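Local coordinates for protein cysteine desulfurase (Thermococcus onnurineus, PDB 5B89) that probably transfers sulfur from L-cysteine to a sulfur carrier, releasing L-alanine, with pyridoxal 5'-phosphate as its cofactor, at residues D91-K96 and D228-S233; V209-S214 and M218-K223. All coordinates share one frame; numbering follows the deposited sequence.

Both interactions meet the same seven-stranded mixed sheet, and their centres lie about 7 Å apart. Interaction 2 is nested in the chain between the two segments of interaction 1; strands 206-210 and 229-233, which follow each other, lie side by side and parallel in the sheet. Probable backbone hydrogen bonds of 2.9 Å, Val209 N to Phe229 O and Ala211 N to Ala231 O, tie the two neighbours together. Each strand ends at the pyridoxal phosphate site. In interaction 1, Ser233 OG reaches the phosphate, 2.5 Å from PLP O1P; in interaction 2, Asp210 OD2 lies 2.6 Å from PLP N1 and Ala212, just after the strand, lies over the ring. The packing behind the two strands meets at Leu230, which touches Ile93, Val209, Ala211 and Val220.

Interaction 1 of 2, residues D91-K96 and D228-S233; sequences DFIGAK and DFLAFS. With PLP (pyridoxal-5'-phosphate), chain G.
Ile93 and Phe232 make the closest approach between the end of helix 73-93 and strand 229-233. The methyl CG2 of Ile93 comes within 4.0 Å of Phe232 CE2, meeting the ring obliquely. The phenyl group gets there by standing between its own backbone N and carbonyl carbon (chi1 71°), which carries it off the strand to the helix. More loosely, Ile93 CD1 reaches Leu230 CD2 at 4.5 Å. Leu230 and Phe232, two residues apart on the strand, thus present one apolar face, and Val246 and Tyr248 of strand 245-249 pack on Phe232 and Ile93 respectively.

The other side of the helix end is looser and open to solvent. Gly94, with positive phi (78°), closes the helix in a Schellman motif, and the chain turns away to exposed Lys96, which forms a salt bridge with Glu251.

Ser233 takes no part in this packing: its OG donates a very short hydrogen bond of 2.5 Å to PLP O1P and is also hydrogen-bonded to Thr106. With only 133 Å² buried and only carbon atoms meeting across the two segments, the chemistry implies adhesion by apolar packing, while the strand's polar end is given to the cofactor phosphate.

Interaction 2 of 2, residues V209-S214 and M218-K223; sequences VDAAQS and MEVNVK. With PLP (pyridoxal-5'-phosphate), chain G.
Ser214 OG, which is packed against Val220 CG2 at 3.4 Å, is held by two weak hydrogen bonds: it donates to Ala211 O at 3.3 Å, and His182 ND1 is its other partner. Its chi1 of 55° folds the hydroxyl back over its own turn, to the carbonyl that Ser214 N also meets weakly. The backbone link between the segments is Met218 N to Ser214 O, 3.2 Å long; the bond is bent at the hydrogen (137°), although the donor lies close to the C=O direction. Met218 runs its chain beside the serine, with CG 3.9 Å and SD 4.0 Å from Ser214 CB, and Val220 CG1 meets Ala211 CB.

The other side of the turn faces the cofactor. Asp210 OD1 accepts from Ala212 N at 3.0 Å, a fairly straight bond (161°) that makes an Asx turn and fixes the carboxylate, whose OD2 sits 2.6 Å from PLP N1. Replacing Asp210 by an alanine would probably leave the pyridine nitrogen without its acidic neighbour and Ala212 N without its side-chain acceptor. Ala212 CB lies over the ring face, 3.6 Å from PLP C2. Gln213 NE2 also reaches PLP O3, though the position of that oxygen is doubtful. An aspartate at the pyridine nitrogen, at the end of a strand in a mixed seven-stranded sheet, is characteristic of fold-type I pyridoxal phosphate enzymes, to which class-V aminotransferases belong.

Interaction 1 of 2, residues D91-K96 and D228-S233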
ATOM      1  N   ASP B  91       3.000  17.307  10.898  1.00 10.50           N
ATOM      2  CA  ASP B  91       2.442  18.327  11.746  1.00 12.27           C
ATOM      3  C   ASP B  91       1.177  17.886  12.473  1.00 12.42           C
ATOM      4  O   ASP B  91       0.974  18.288  13.560  1.00 14.81           O
ATOM      5  CB  ASP B  91       2.210  19.647  11.021  1.00 13.65           C
ATOM      6  CG  ASP B  91       3.471  20.318  10.577  1.00 19.68           C
ATOM      7  OD1 ASP B  91       4.509  20.086  11.100  1.00 21.94           O
ATOM      8  OD2 ASP B  91       3.367  21.137   9.688  1.00 24.65           O
ATOM      9  N   PHE B  92       0.358  17.069  11.849  1.00 11.27           N
ATOM     10  CA  PHE B  92      -0.879  16.616  12.444  1.00 12.13           C
ATOM     11  C   PHE B  92      -0.642  15.843  13.755  1.00 12.70           C
ATOM     12  O   PHE B  92      -1.410  15.961  14.614  1.00 13.87           O
ATOM     13  CB  PHE B  92      -1.614  15.742  11.397  1.00 12.97           C
ATOM     14  CG  PHE B  92      -2.972  15.230  11.808  1.00 12.39           C
ATOM     15  CD1 PHE B  92      -3.983  16.086  12.089  1.00 14.37           C
ATOM     16  CD2 PHE B  92      -3.222  13.915  11.810  1.00 15.18           C
ATOM     17  CE1 PHE B  92      -5.223  15.612  12.416  1.00 14.64           C
ATOM     18  CE2 PHE B  92      -4.458  13.434  12.113  1.00 15.12           C
ATOM     19  CZ  PHE B  92      -5.448  14.284  12.422  1.00 16.18           C
ATOM     20  N   ILE B  93       0.451  15.100  13.821  1.00 11.13           N
ATOM     21  CA  ILE B  93       0.792  14.303  14.984  1.00 12.47           C
ATOM     22  C   ILE B  93       1.947  14.808  15.830  1.00 12.30           C
ATOM     23  O   ILE B  93       2.346  14.205  16.719  1.00 13.56           O
ATOM     24  CB  ILE B  93       0.937  12.801  14.688  1.00 12.73           C
ATOM     25  CG1 ILE B  93       2.171  12.527  13.853  1.00 12.91           C
ATOM     26  CG2 ILE B  93      -0.303  12.326  13.980  1.00 12.96           C
ATOM     27  CD1 ILE B  93       2.454  11.062  13.650  1.00 12.84           C
ATOM     28  N   GLY B  94       2.431  15.955  15.458  1.00 10.60           N
ATOM     29  CA  GLY B  94       3.528  16.580  16.250  1.00 11.92           C
ATOM     30  C   GLY B  94       4.855  15.971  15.979  1.00 13.16           C
ATOM     31  O   GLY B  94       5.812  16.093  16.862  1.00 15.01           O
ATOM     32  N   ALA B  95       5.134  15.330  14.838  1.00 12.36           N
ATOM     33  CA  ALA B  95       6.407  14.729  14.509  1.00 12.28           C
ATOM     34  C   ALA B  95       7.241  15.604  13.578  1.00 10.96           C
ATOM     35  O   ALA B  95       6.682  16.556  13.012  1.00 13.21           O
ATOM     36  CB  ALA B  95       6.129  13.415  13.796  1.00 12.82           C
ATOM     37  N   LYS B  96       8.466  15.219  13.392  1.00 12.29           N
ATOM     38  CA  LYS B  96       9.321  15.842  12.367  1.00 12.54           C
ATOM     39  C   LYS B  96       9.004  15.143  11.041  1.00 13.34           C
ATOM     40  O   LYS B  96       8.635  13.939  11.006  1.00 12.02           O
ATOM     41  CB  LYS B  96      10.779  15.665  12.664  1.00 14.82           C
ATOM     42  CG  LYS B  96      11.229  16.304  14.035  1.00 18.40           C
ATOM     43  CD  LYS B  96      12.732  16.081  14.227  1.00 22.19           C
ATOM     44  CE  LYS B  96      13.283  16.697  15.534  1.00 29.24           C
ATOM     45  NZ  LYS B  96      14.773  16.665  15.474  1.00 34.40           N
ATOM     46  N   ASP B 228       7.246   6.133  20.835  1.00 11.87           N
ATOM     47  CA  ASP B 228       8.423   5.805  20.053  1.00 11.35           C
ATOM     48  C   ASP B 228       8.038   5.360  18.608  1.00 12.38           C
ATOM     49  O   ASP B 228       8.758   5.672  17.659  1.00 13.05           O
ATOM     50  CB  ASP B 228       9.232   4.727  20.712  1.00 12.04           C
ATOM     51  CG  ASP B 228       9.805   5.228  22.103  1.00 13.03           C
ATOM     52  OD1 ASP B 228      10.325   6.338  22.153  1.00 15.03           O
ATOM     53  OD2 ASP B 228       9.632   4.406  23.016  1.00 14.93           O
ATOM     54  N   PHE B 229       6.931   4.636  18.503  1.00 11.08           N
ATOM     55  CA  PHE B 229       6.352   4.246  17.191  1.00 10.67           C
ATOM     56  C   PHE B 229       4.905   4.481  17.336  1.00 11.27           C
ATOM     57  O   PHE B 229       4.283   4.237  18.384  1.00 11.12           O
ATOM     58  CB  PHE B 229       6.648   2.813  16.883  1.00 11.64           C
ATOM     59  CG  PHE B 229       8.111   2.520  16.739  1.00 10.70           C
ATOM     60  CD1 PHE B 229       8.869   2.261  17.828  1.00 11.07           C
ATOM     61  CD2 PHE B 229       8.702   2.450  15.491  1.00 11.75           C
ATOM     62  CE1 PHE B 229      10.229   1.996  17.671  1.00 13.48           C
ATOM     63  CE2 PHE B 229      10.068   2.227  15.323  1.00 11.72           C
ATOM     64  CZ  PHE B 229      10.799   1.979  16.406  1.00 12.32           C
ATOM     65  N   LEU B 230       4.294   4.891  16.203  1.00  9.73           N
ATOM     66  CA  LEU B 230       2.829   5.145  16.174  1.00  9.49           C
ATOM     67  C   LEU B 230       2.291   4.844  14.813  1.00  9.98           C
ATOM     68  O   LEU B 230       2.960   5.202  13.849  1.00 11.39           O
ATOM     69  CB  LEU B 230       2.475   6.497  16.644  1.00 10.64           C
ATOM     70  CG  LEU B 230       0.984   6.839  16.752  1.00 10.87           C
ATOM     71  CD1 LEU B 230       0.722   7.777  17.861  1.00 12.47           C
ATOM     72  CD2 LEU B 230       0.499   7.438  15.463  1.00 12.84           C
ATOM     73  N   ALA B 231       1.158   4.156  14.756  1.00 10.09           N
ATOM     74  CA  ALA B 231       0.591   3.731  13.418  1.00  9.09           C
ATOM     75  C   ALA B 231      -0.840   4.244  13.336  1.00 10.44           C
ATOM     76  O   ALA B 231      -1.567   4.270  14.329  1.00 10.60           O
ATOM     77  CB  ALA B 231       0.567   2.215  13.371  1.00 10.67           C
ATOM     78  N   PHE B 232      -1.251   4.707  12.166  1.00  9.19           N
ATOM     79  CA  PHE B 232      -2.654   4.973  11.869  1.00  9.54           C
ATOM     80  C   PHE B 232      -2.965   4.749  10.416  1.00  8.83           C
ATOM     81  O   PHE B 232      -2.065   4.549   9.628  1.00  9.50           O
ATOM     82  CB  PHE B 232      -3.106   6.306  12.370  1.00  9.42           C
ATOM     83  CG  PHE B 232      -2.592   7.507  11.665  1.00  9.21           C
ATOM     84  CD1 PHE B 232      -3.334   8.039  10.612  1.00 11.71           C
ATOM     85  CD2 PHE B 232      -1.451   8.179  12.057  1.00 10.24           C
ATOM     86  CE1 PHE B 232      -2.987   9.177   9.999  1.00 11.35           C
ATOM     87  CE2 PHE B 232      -1.111   9.345  11.442  1.00 10.93           C
ATOM     88  CZ  PHE B 232      -1.866   9.848  10.362  1.00 11.08           C
ATOM     89  N   SER B 233      -4.272   4.708  10.102  1.00  9.28           N
ATOM     90  CA  SER B 233      -4.780   4.442   8.721  1.00  9.61           C
ATOM     91  C   SER B 233      -5.461   5.641   8.156  1.00  8.99           C
ATOM     92  O   SER B 233      -6.354   6.205   8.833  1.00  9.98           O
ATOM     93  CB  SER B 233      -5.809   3.291   8.685  1.00 11.65           C
ATOM     94  OG  SER B 233      -5.132   2.031   9.048  1.00 15.57           O
TER
HETATM   95  N1  PLP G 400      -6.136  -1.320  15.047  1.00 20.50           N
HETATM   96  C2  PLP G 400      -7.325  -0.759  15.403  1.00 24.78           C
HETATM   97  C2A PLP G 400      -7.580  -0.309  16.824  1.00 28.80           C
HETATM   98  C3  PLP G 400      -8.303  -0.664  14.397  1.00 26.38           C
HETATM   99  O3  PLP G 400      -9.503  -0.108  14.697  1.00 33.10           O
HETATM  100  C4  PLP G 400      -8.005  -1.063  13.069  1.00 27.53           C
HETATM  101  C4A PLP G 400      -9.167  -0.986  12.001  1.00 34.01           C
HETATM  102  C5  PLP G 400      -6.705  -1.559  12.789  1.00 21.39           C
HETATM  103  C6  PLP G 400      -5.770  -1.708  13.790  1.00 23.74           C
HETATM  104  C5A PLP G 400      -6.400  -2.032  11.371  1.00 24.25           C
HETATM  105  O4P PLP G 400      -6.407  -0.879  10.476  1.00 15.48           O
HETATM  106  P   PLP G 400      -6.190  -1.276   8.995  1.00 12.13           P
HETATM  107  O1P PLP G 400      -6.324  -0.014   8.288  1.00 15.64           O
HETATM  108  O2P PLP G 400      -7.321  -2.254   8.666  1.00 17.09           O
HETATM  109  O3P PLP G 400      -4.897  -1.937   8.880  1.00 11.67           O

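Interaction 2 of 2, residues V209-S214 and M218-K223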
ATOM      1  N   VAL B 209       2.243   2.742  19.784  1.00 10.60           N
ATOM      2  CA  VAL B 209       0.825   3.159  19.916  1.00 10.42           C
ATOM      3  C   VAL B 209       0.085   2.778  18.571  1.00 10.94           C
ATOM      4  O   VAL B 209       0.478   3.258  17.497  1.00 11.41           O
ATOM      5  CB  VAL B 209       0.634   4.617  20.204  1.00 10.80           C
ATOM      6  CG1 VAL B 209      -0.817   5.008  20.322  1.00 11.34           C
ATOM      7  CG2 VAL B 209       1.362   4.995  21.498  1.00 12.65           C
ATOM      8  N   ASP B 210      -0.977   2.013  18.689  1.00  9.91           N
ATOM      9  CA  ASP B 210      -1.915   1.751  17.584  1.00 10.97           C
ATOM     10  C   ASP B 210      -2.980   2.809  17.672  1.00 10.48           C
ATOM     11  O   ASP B 210      -3.913   2.737  18.529  1.00 12.23           O
ATOM     12  CB  ASP B 210      -2.513   0.328  17.679  1.00 10.39           C
ATOM     13  CG  ASP B 210      -3.666   0.027  16.687  1.00 13.66           C
ATOM     14  OD1 ASP B 210      -4.028   0.987  15.980  1.00 13.39           O
ATOM     15  OD2 ASP B 210      -4.247  -1.097  16.779  1.00 16.09           O
ATOM     16  N   ALA B 211      -2.900   3.860  16.825  1.00  9.74           N
ATOM     17  CA  ALA B 211      -3.785   5.002  16.798  1.00  9.29           C
ATOM     18  C   ALA B 211      -4.815   4.847  15.642  1.00  9.44           C
ATOM     19  O   ALA B 211      -5.383   5.884  15.236  1.00 10.03           O
ATOM     20  CB  ALA B 211      -3.009   6.281  16.738  1.00  9.43           C
ATOM     21  N   ALA B 212      -5.076   3.661  15.211  1.00  9.69           N
ATOM     22  CA  ALA B 212      -5.956   3.500  14.027  1.00 10.09           C
ATOM     23  C   ALA B 212      -7.324   4.033  14.358  1.00 10.74           C
ATOM     24  O   ALA B 212      -7.974   4.533  13.433  1.00 11.11           O
ATOM     25  CB  ALA B 212      -6.012   2.073  13.611  1.00 10.99           C
ATOM     26  N   GLN B 213      -7.811   3.917  15.574  1.00 11.02           N
ATOM     27  CA  GLN B 213      -9.175   4.390  15.897  1.00 12.43           C
ATOM     28  C   GLN B 213      -9.236   5.716  16.534  1.00 11.55           C
ATOM     29  O   GLN B 213     -10.353   6.299  16.693  1.00 15.28           O
ATOM     30  CB  GLN B 213      -9.896   3.403  16.732  1.00 13.70           C
ATOM     31  CG  GLN B 213     -10.250   2.227  16.022  1.00 19.52           C
ATOM     32  CD  GLN B 213     -11.093   2.502  14.730  1.00 26.14           C
ATOM     33  OE1 GLN B 213     -11.843   3.554  14.510  1.00 25.56           O
ATOM     34  NE2 GLN B 213     -10.953   1.525  13.832  1.00 32.28           N
ATOM     35  N   SER B 214      -8.113   6.285  16.893  1.00  9.97           N
ATOM     36  CA  SER B 214      -8.051   7.599  17.430  1.00 11.23           C
ATOM     37  C   SER B 214      -7.767   8.745  16.392  1.00 11.89           C
ATOM     38  O   SER B 214      -8.312   9.857  16.483  1.00 11.68           O
ATOM     39  CB  SER B 214      -7.068   7.752  18.541  1.00 12.13           C
ATOM     40  OG  SER B 214      -5.786   7.335  18.171  1.00 11.41           O
ATOM     41  N   MET B 218      -9.843  12.436  17.617  1.00 11.64           N
ATOM     42  CA  MET B 218      -9.392  13.153  18.855  1.00 11.60           C
ATOM     43  C   MET B 218      -7.930  13.484  18.634  1.00 12.15           C
ATOM     44  O   MET B 218      -7.289  13.000  17.687  1.00 12.52           O
ATOM     45  CB  MET B 218      -9.611  12.203  20.054  1.00 12.13           C
ATOM     46  CG  MET B 218      -8.844  10.916  19.916  1.00 13.76           C
ATOM     47  SD  MET B 218      -9.283   9.690  21.224  1.00 16.37           S
ATOM     48  CE  MET B 218     -10.917   9.283  20.547  1.00 19.73           C
ATOM     49  N   GLU B 219      -7.326  14.186  19.585  1.00 14.38           N
ATOM     50  CA  GLU B 219      -5.956  14.565  19.455  1.00 14.57           C
ATOM     51  C   GLU B 219      -5.036  13.384  19.536  1.00 13.50           C
ATOM     52  O   GLU B 219      -5.159  12.537  20.456  1.00 13.90           O
ATOM     53  CB  GLU B 219      -5.578  15.538  20.581  1.00 15.92           C
ATOM     54  CG  GLU B 219      -4.126  15.969  20.474  1.00 20.68           C
ATOM     55  CD  GLU B 219      -3.725  17.044  21.526  1.00 27.22           C
ATOM     56  OE1 GLU B 219      -4.455  17.264  22.506  1.00 32.74           O
ATOM     57  OE2 GLU B 219      -2.651  17.641  21.352  1.00 31.77           O
ATOM     58  N   VAL B 220      -4.128  13.306  18.547  1.00 11.59           N
ATOM     59  CA  VAL B 220      -3.103  12.318  18.529  1.00 11.56           C
ATOM     60  C   VAL B 220      -1.769  13.007  18.399  1.00 14.91           C
ATOM     61  O   VAL B 220      -1.535  13.601  17.350  1.00 13.06           O
ATOM     62  CB  VAL B 220      -3.284  11.241  17.415  1.00 11.77           C
ATOM     63  CG1 VAL B 220      -2.053  10.335  17.346  1.00 13.03           C
ATOM     64  CG2 VAL B 220      -4.522  10.448  17.734  1.00 12.69           C
ATOM     65  N   ASN B 221      -0.933  13.051  19.460  1.00 12.07           N
ATOM     66  CA  ASN B 221       0.267  13.845  19.418  1.00 12.27           C
ATOM     67  C   ASN B 221       1.386  12.985  19.990  1.00 12.47           C
ATOM     68  O   ASN B 221       1.302  12.514  21.155  1.00 12.42           O
ATOM     69  CB  ASN B 221       0.107  15.080  20.276  1.00 13.74           C
ATOM     70  CG  ASN B 221       1.323  15.954  20.267  1.00 16.97           C
ATOM     71  OD1 ASN B 221       2.298  15.614  20.850  1.00 18.17           O
ATOM     72  ND2 ASN B 221       1.323  16.987  19.431  1.00 20.93           N
ATOM     73  N   VAL B 222       2.438  12.744  19.226  1.00 12.42           N
ATOM     74  CA  VAL B 222       3.449  11.831  19.593  1.00 12.62           C
ATOM     75  C   VAL B 222       4.223  12.221  20.892  1.00 14.90           C
ATOM     76  O   VAL B 222       4.712  11.351  21.611  1.00 14.45           O
ATOM     77  CB  VAL B 222       4.429  11.467  18.472  1.00 13.33           C
ATOM     78  CG1 VAL B 222       3.672  10.745  17.321  1.00 12.88           C
ATOM     79  CG2 VAL B 222       5.193  12.678  18.007  1.00 13.96           C
ATOM     80  N   LYS B 223       4.424  13.502  21.035  1.00 14.10           N
ATOM     81  CA  LYS B 223       5.130  14.060  22.269  1.00 17.36           C
ATOM     82  C   LYS B 223       4.270  13.818  23.547  1.00 16.26           C
ATOM     83  O   LYS B 223       4.777  13.210  24.543  1.00 17.91           O
ATOM     84  CB  LYS B 223       5.378  15.543  22.068  1.00 20.32           C
ATOM     85  CG  LYS B 223       6.221  15.913  20.817  1.00 29.13           C
ATOM     86  CD  LYS B 223       6.370  17.418  20.444  1.00 35.59           C
ATOM     87  CE  LYS B 223       5.581  17.876  19.172  1.00 31.62           C
ATOM     88  NZ  LYS B 223       4.350  18.758  19.429  1.00 38.80           N
TER
HETATM   89  N1  PLP G 400      -6.136  -1.320  15.047  1.00 20.50           N
HETATM   90  C2  PLP G 400      -7.325  -0.759  15.403  1.00 24.78           C
HETATM   91  C2A PLP G 400      -7.580  -0.309  16.824  1.00 28.80           C
HETATM   92  C3  PLP G 400      -8.303  -0.664  14.397  1.00 26.38           C
HETATM   93  O3  PLP G 400      -9.503  -0.108  14.697  1.00 33.10           O
HETATM   94  C4  PLP G 400      -8.005  -1.063  13.069  1.00 27.53           C
HETATM   95  C4A PLP G 400      -9.167  -0.986  12.001  1.00 34.01           C
HETATM   96  C5  PLP G 400      -6.705  -1.559  12.789  1.00 21.39           C
HETATM   97  C6  PLP G 400      -5.770  -1.708  13.790  1.00 23.74           C
HETATM   98  C5A PLP G 400      -6.400  -2.032  11.371  1.00 24.25           C
HETATM   99  O4P PLP G 400      -6.407  -0.879  10.476  1.00 15.48           O
HETATM  100  P   PLP G 400      -6.190  -1.276   8.995  1.00 12.13           P
HETATM  101  O1P PLP G 400      -6.324  -0.014   8.288  1.00 15.64           O
HETATM  102  O2P PLP G 400      -7.321  -2.254   8.666  1.00 17.09           O
HETATM  103  O3P PLP G 400      -4.897  -1.937   8.880  1.00 11.67           O